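Local coordinates for foldase protein PrsA (Streptococcus pneumoniae, PDB 5TVL) that probably assists the folding of secreted proteins outside the cell membrane, as a lipoprotein of the parvulin-type peptidyl-prolyl cis-trans isomerase family, at residues L104-P118 against N222-I234. Residues are numbered along the deposited sequence; the frame is centred on the assembly and turned at random.
Sequences LTDEAYKKAFDEYTP and NIDDYKEKLKTVI
Leu230 presses its forked end into helix 106-115 where that helix and helix 227-234 pass at a steep angle, 107° between their N-to-C directions. Their axes come within 9.8 Å. One branch, CD1, lies against CA and CB of Phe113; the other, CD2, touches both Ala112, at its O and CB, and CB of Tyr116, 3.5 Å from that CB. Ile234, a turn further along, reaches Ala112 with CD1, while its CG2 meets Leu104 CD2.

The aromatic rings frame this apolar centre. Phe113 has CG anti to its backbone N (chi1 179°), which lays one ring face over the start of segment 222-234: Ile223 CA sits 4.0 Å from the ring centroid, close to the normal, in a CH-pi contact. CD1 of Ile223 continues to CB of Phe113. Tyr226 turns an edge to Phe113 CE1 and a face to Tyr116, whose CE2 lies 3.7 Å from Tyr226 CD1; the two tyrosine planes are inclined at 47°. Beyond them, Pro118 CB packs near Tyr226 OH, which is hydrogen-bonded to Ser220 N.

On the other flank, the Lys227 chain bends at chi2 and carries NZ over the Tyr109 ring, 3.8 Å from its centroid, a cation-pi contact. Tyr109 OH rests against the methylenes of Lys231, whose ammonium continues to Glu101 in a salt bridge.

Gln74 of the second subunit also packs on Tyr109. The crossed helices, with their shared apolar and aromatic core, lie beside the two chain connections to the parvulin-type domain, a module inserted between the helical parts of PrsA.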
loop_
_atom_site.group_PDB
_atom_site.type_symbol
_atom_site.label_atom_id
_atom_site.label_comp_id
_atom_site.label_asym_id
_atom_site.label_seq_id
_atom_site.Cartn_x
_atom_site.Cartn_y
_atom_site.Cartn_z
ATOM N N LEU A 104 -17.598 -8.216 7.815
ATOM C CA LEU A 104 -16.753 -9.388 8.090
ATOM C C LEU A 104 -17.568 -10.672 7.947
ATOM O O LEU A 104 -18.578 -10.849 8.633
ATOM C CB LEU A 104 -16.154 -9.344 9.504
ATOM C CG LEU A 104 -15.000 -8.387 9.799
ATOM C CD1 LEU A 104 -14.719 -8.373 11.294
ATOM C CD2 LEU A 104 -13.746 -8.757 9.023
ATOM N N THR A 105 -17.131 -11.544 7.039
ATOM C CA THR A 105 -17.709 -12.874 6.870
ATOM C C THR A 105 -16.810 -13.910 7.538
ATOM O O THR A 105 -15.682 -13.608 7.939
ATOM C CB THR A 105 -17.868 -13.236 5.378
ATOM O OG1 THR A 105 -16.585 -13.223 4.737
ATOM C CG2 THR A 105 -18.794 -12.247 4.679
ATOM N N ASP A 106 -17.323 -15.131 7.646
ATOM C CA ASP A 106 -16.560 -16.252 8.194
ATOM C C ASP A 106 -15.454 -16.686 7.223
ATOM O O ASP A 106 -14.350 -17.019 7.652
ATOM C CB ASP A 106 -17.487 -17.424 8.544
ATOM C CG ASP A 106 -18.489 -17.072 9.641
ATOM O OD1 ASP A 106 -19.108 -15.990 9.552
ATOM O OD2 ASP A 106 -18.660 -17.872 10.589
ATOM N N GLU A 107 -15.752 -16.663 5.922
ATOM C CA GLU A 107 -14.748 -16.922 4.873
ATOM C C GLU A 107 -13.558 -15.950 4.884
ATOM O O GLU A 107 -12.428 -16.354 4.600
ATOM C CB GLU A 107 -15.399 -16.911 3.482
ATOM C CG GLU A 107 -16.156 -18.183 3.148
ATOM C CD GLU A 107 -15.246 -19.397 3.009
ATOM O OE1 GLU A 107 -14.197 -19.295 2.335
ATOM O OE2 GLU A 107 -15.578 -20.455 3.583
ATOM N N ALA A 108 -13.816 -14.680 5.191
ATOM C CA ALA A 108 -12.745 -13.694 5.361
ATOM C C ALA A 108 -11.854 -14.079 6.540
ATOM O O ALA A 108 -10.628 -14.095 6.420
ATOM C CB ALA A 108 -13.324 -12.300 5.565
ATOM N N TYR A 109 -12.487 -14.391 7.670
ATOM C CA TYR A 109 -11.782 -14.880 8.863
ATOM C C TYR A 109 -11.037 -16.190 8.609
ATOM O O TYR A 109 -9.929 -16.376 9.110
ATOM C CB TYR A 109 -12.748 -15.079 10.038
ATOM C CG TYR A 109 -12.917 -13.883 10.954
ATOM C CD1 TYR A 109 -11.869 -13.453 11.772
ATOM C CD2 TYR A 109 -14.138 -13.209 11.042
ATOM C CE1 TYR A 109 -12.025 -12.374 12.632
ATOM C CE2 TYR A 109 -14.304 -12.128 11.897
ATOM C CZ TYR A 109 -13.247 -11.715 12.692
ATOM O OH TYR A 109 -13.410 -10.646 13.544
ATOM N N LYS A 110 -11.659 -17.087 7.844
ATOM C CA LYS A 110 -11.091 -18.406 7.538
ATOM C C LYS A 110 -9.850 -18.292 6.661
ATOM O O LYS A 110 -8.832 -18.932 6.929
ATOM C CB LYS A 110 -12.138 -19.278 6.839
ATOM C CG LYS A 110 -11.737 -20.725 6.620
ATOM C CD LYS A 110 -12.924 -21.527 6.115
ATOM C CE LYS A 110 -12.531 -22.951 5.762
ATOM N NZ LYS A 110 -13.611 -23.650 5.014
ATOM N N LYS A 111 -9.962 -17.479 5.611
ATOM C CA LYS A 111 -8.859 -17.200 4.687
ATOM C C LYS A 111 -7.690 -16.539 5.413
ATOM O O LYS A 111 -6.537 -16.904 5.194
ATOM C CB LYS A 111 -9.355 -16.308 3.539
ATOM C CG LYS A 111 -8.365 -16.094 2.402
ATOM C CD LYS A 111 -9.086 -15.670 1.128
ATOM C CE LYS A 111 -8.119 -15.305 0.011
ATOM N NZ LYS A 111 -7.544 -13.940 0.176
ATOM N N ALA A 112 -7.999 -15.577 6.281
ATOM C CA ALA A 112 -6.991 -14.922 7.126
ATOM C C ALA A 112 -6.346 -15.903 8.111
ATOM O O ALA A 112 -5.126 -15.917 8.265
ATOM C CB ALA A 112 -7.606 -13.746 7.877
ATOM N N PHE A 113 -7.170 -16.719 8.764
ATOM C CA PHE A 113 -6.686 -17.756 9.686
ATOM C C PHE A 113 -5.747 -18.749 8.993
ATOM O O PHE A 113 -4.745 -19.163 9.578
ATOM C CB PHE A 113 -7.879 -18.483 10.331
ATOM C CG PHE A 113 -7.501 -19.589 11.297
ATOM C CD1 PHE A 113 -6.476 -19.425 12.232
ATOM C CD2 PHE A 113 -8.213 -20.790 11.297
ATOM C CE1 PHE A 113 -6.152 -20.444 13.118
ATOM C CE2 PHE A 113 -7.894 -21.808 12.184
ATOM C CZ PHE A 113 -6.861 -21.636 13.096
ATOM N N ASP A 114 -6.069 -19.107 7.749
ATOM C CA ASP A 114 -5.238 -20.012 6.942
ATOM C C ASP A 114 -3.867 -19.400 6.624
ATOM O O ASP A 114 -2.835 -20.043 6.823
ATOM C CB ASP A 114 -5.968 -20.378 5.639
ATOM C CG ASP A 114 -5.253 -21.461 4.842
ATOM O OD1 ASP A 114 -5.049 -22.567 5.387
ATOM O OD2 ASP A 114 -4.909 -21.211 3.666
ATOM N N GLU A 115 -3.874 -18.157 6.144
ATOM C CA GLU A 115 -2.655 -17.464 5.703
ATOM C C GLU A 115 -1.785 -16.931 6.852
ATOM O O GLU A 115 -0.586 -16.701 6.665
ATOM C CB GLU A 115 -3.018 -16.315 4.749
ATOM C CG GLU A 115 -3.663 -16.776 3.445
ATOM C CD GLU A 115 -4.182 -15.631 2.589
ATOM O OE1 GLU A 115 -3.560 -14.545 2.583
ATOM O OE2 GLU A 115 -5.213 -15.827 1.908
ATOM N N TYR A 116 -2.389 -16.734 8.026
ATOM C CA TYR A 116 -1.684 -16.196 9.195
ATOM C C TYR A 116 -0.723 -17.215 9.807
ATOM O O TYR A 116 -1.052 -18.392 9.926
ATOM C CB TYR A 116 -2.694 -15.735 10.250
ATOM C CG TYR A 116 -2.096 -15.241 11.553
ATOM C CD1 TYR A 116 -1.642 -13.928 11.686
ATOM C CD2 TYR A 116 -2.002 -16.084 12.661
ATOM C CE1 TYR A 116 -1.104 -13.474 12.885
ATOM C CE2 TYR A 116 -1.466 -15.640 13.858
ATOM C CZ TYR A 116 -1.019 -14.338 13.967
ATOM O OH TYR A 116 -0.490 -13.907 15.159
ATOM N N THR A 117 0.454 -16.729 10.204
ATOM C CA THR A 117 1.476 -17.514 10.899
ATOM C C THR A 117 1.712 -16.837 12.255
ATOM O O THR A 117 1.926 -15.624 12.300
ATOM C CB THR A 117 2.795 -17.547 10.101
ATOM O OG1 THR A 117 2.519 -17.834 8.725
ATOM C CG2 THR A 117 3.750 -18.598 10.645
ATOM N N PRO A 118 1.678 -17.610 13.363
ATOM C CA PRO A 118 1.724 -17.002 14.699
ATOM C C PRO A 118 3.094 -16.441 15.084
ATOM O O PRO A 118 4.057 -16.569 14.322
ATOM C CB PRO A 118 1.338 -18.166 15.613
ATOM C CG PRO A 118 1.875 -19.361 14.908
ATOM C CD PRO A 118 1.670 -19.084 13.444
ATOM N N ASN A 222 -7.895 -23.748 16.970
ATOM C CA ASN A 222 -9.020 -22.864 17.276
ATOM C C ASN A 222 -8.736 -21.439 16.783
ATOM O O ASN A 222 -7.756 -20.808 17.202
ATOM C CB ASN A 222 -9.301 -22.865 18.786
ATOM C CG ASN A 222 -10.631 -22.218 19.147
ATOM O OD1 ASN A 222 -11.442 -21.888 18.280
ATOM N ND2 ASN A 222 -10.862 -22.038 20.442
ATOM N N ILE A 223 -9.599 -20.950 15.888
ATOM C CA ILE A 223 -9.488 -19.593 15.334
ATOM C C ILE A 223 -9.564 -18.502 16.414
ATOM O O ILE A 223 -8.868 -17.491 16.314
ATOM C CB ILE A 223 -10.548 -19.331 14.227
ATOM C CG1 ILE A 223 -10.227 -18.036 13.462
ATOM C CG2 ILE A 223 -11.965 -19.274 14.799
ATOM C CD1 ILE A 223 -10.982 -17.884 12.160
ATOM N N ASP A 224 -10.385 -18.726 17.445
ATOM C CA ASP A 224 -10.589 -17.749 18.530
ATOM C C ASP A 224 -9.316 -17.355 19.298
ATOM O O ASP A 224 -9.282 -16.290 19.916
ATOM C CB ASP A 224 -11.672 -18.232 19.515
ATOM C CG ASP A 224 -13.087 -18.209 18.914
ATOM O OD1 ASP A 224 -13.409 -17.302 18.113
ATOM O OD2 ASP A 224 -13.891 -19.101 19.263
ATOM N N ASP A 225 -8.280 -18.197 19.252
ATOM C CA ASP A 225 -6.963 -17.859 19.815
ATOM C C ASP A 225 -6.267 -16.693 19.088
ATOM O O ASP A 225 -5.433 -16.011 19.686
ATOM C CB ASP A 225 -6.030 -19.083 19.800
ATOM C CG ASP A 225 -6.537 -20.237 20.666
ATOM O OD1 ASP A 225 -7.098 -19.989 21.755
ATOM O OD2 ASP A 225 -6.359 -21.401 20.253
ATOM N N TYR A 226 -6.593 -16.487 17.808
ATOM C CA TYR A 226 -6.024 -15.391 17.004
ATOM C C TYR A 226 -7.062 -14.393 16.447
ATOM O O TYR A 226 -6.687 -13.480 15.715
ATOM C CB TYR A 226 -5.205 -15.973 15.843
ATOM C CG TYR A 226 -4.215 -17.043 16.262
ATOM C CD1 TYR A 226 -3.100 -16.726 17.041
ATOM C CD2 TYR A 226 -4.394 -18.376 15.882
ATOM C CE1 TYR A 226 -2.191 -17.704 17.431
ATOM C CE2 TYR A 226 -3.492 -19.360 16.268
ATOM C CZ TYR A 226 -2.392 -19.022 17.041
ATOM O OH TYR A 226 -1.493 -19.997 17.425
ATOM N N LYS A 227 -8.338 -14.550 16.820
ATOM C CA LYS A 227 -9.466 -13.759 16.274
ATOM C C LYS A 227 -9.194 -12.251 16.203
ATOM O O LYS A 227 -9.492 -11.616 15.190
ATOM C CB LYS A 227 -10.731 -14.013 17.115
ATOM C CG LYS A 227 -12.030 -13.361 16.637
ATOM C CD LYS A 227 -12.866 -14.269 15.743
ATOM C CE LYS A 227 -14.271 -13.705 15.564
ATOM N NZ LYS A 227 -15.100 -14.487 14.606
ATOM N N GLU A 228 -8.626 -11.696 17.274
ATOM C CA GLU A 228 -8.374 -10.252 17.368
ATOM C C GLU A 228 -7.283 -9.764 16.414
ATOM O O GLU A 228 -7.442 -8.718 15.777
ATOM C CB GLU A 228 -8.032 -9.854 18.811
ATOM C CG GLU A 228 -9.186 -10.030 19.791
ATOM C CD GLU A 228 -10.354 -9.102 19.499
ATOM O OE1 GLU A 228 -10.152 -7.868 19.494
ATOM O OE2 GLU A 228 -11.474 -9.606 19.270
ATOM N N LYS A 229 -6.182 -10.510 16.324
ATOM C CA LYS A 229 -5.108 -10.186 15.377
ATOM C C LYS A 229 -5.567 -10.334 13.921
ATOM O O LYS A 229 -5.154 -9.554 13.059
ATOM C CB LYS A 229 -3.864 -11.041 15.632
ATOM C CG LYS A 229 -3.125 -10.686 16.914
ATOM C CD LYS A 229 -1.812 -11.451 17.020
ATOM C CE LYS A 229 -0.897 -10.899 18.105
ATOM N NZ LYS A 229 -1.360 -11.237 19.479
ATOM N N LEU A 230 -6.420 -11.325 13.657
ATOM C CA LEU A 230 -7.013 -11.508 12.326
ATOM C C LEU A 230 -8.054 -10.435 12.003
ATOM O O LEU A 230 -8.190 -10.030 10.851
ATOM C CB LEU A 230 -7.646 -12.896 12.197
ATOM C CG LEU A 230 -6.688 -14.081 12.337
ATOM C CD1 LEU A 230 -7.472 -15.386 12.380
ATOM C CD2 LEU A 230 -5.658 -14.099 11.216
ATOM N N LYS A 231 -8.792 -9.992 13.020
ATOM C CA LYS A 231 -9.756 -8.900 12.874
ATOM C C LYS A 231 -9.067 -7.589 12.472
ATOM O O LYS A 231 -9.549 -6.902 11.574
ATOM C CB LYS A 231 -10.560 -8.716 14.171
ATOM C CG LYS A 231 -11.681 -7.688 14.106
ATOM C CD LYS A 231 -12.632 -7.851 15.285
ATOM C CE LYS A 231 -13.586 -6.677 15.437
ATOM N NZ LYS A 231 -12.998 -5.590 16.267
ATOM N N THR A 232 -7.943 -7.262 13.115
ATOM C CA THR A 232 -7.231 -6.000 12.844
ATOM C C THR A 232 -6.618 -5.933 11.441
ATOM O O THR A 232 -6.654 -4.874 10.810
ATOM C CB THR A 232 -6.117 -5.713 13.878
ATOM O OG1 THR A 232 -5.217 -6.824 13.948
ATOM C CG2 THR A 232 -6.709 -5.442 15.257
ATOM N N VAL A 233 -6.059 -7.047 10.966
ATOM C CA VAL A 233 -5.428 -7.085 9.631
ATOM C C VAL A 233 -6.445 -6.989 8.487
ATOM O O VAL A 233 -6.144 -6.401 7.446
ATOM C CB VAL A 233 -4.498 -8.312 9.413
ATOM C CG1 VAL A 233 -3.367 -8.315 10.438
ATOM C CG2 VAL A 233 -5.255 -9.638 9.425
ATOM N N ILE A 234 -7.632 -7.563 8.683
ATOM C CA ILE A 234 -8.731 -7.434 7.713
ATOM C C ILE A 234 -9.292 -6.001 7.706
ATOM O O ILE A 234 -9.630 -5.475 6.639
ATOM C CB ILE A 234 -9.861 -8.466 7.976
ATOM C CG1 ILE A 234 -9.331 -9.890 7.772
ATOM C CG2 ILE A 234 -11.061 -8.230 7.054
ATOM C CD1 ILE A 234 -10.199 -10.973 8.374
#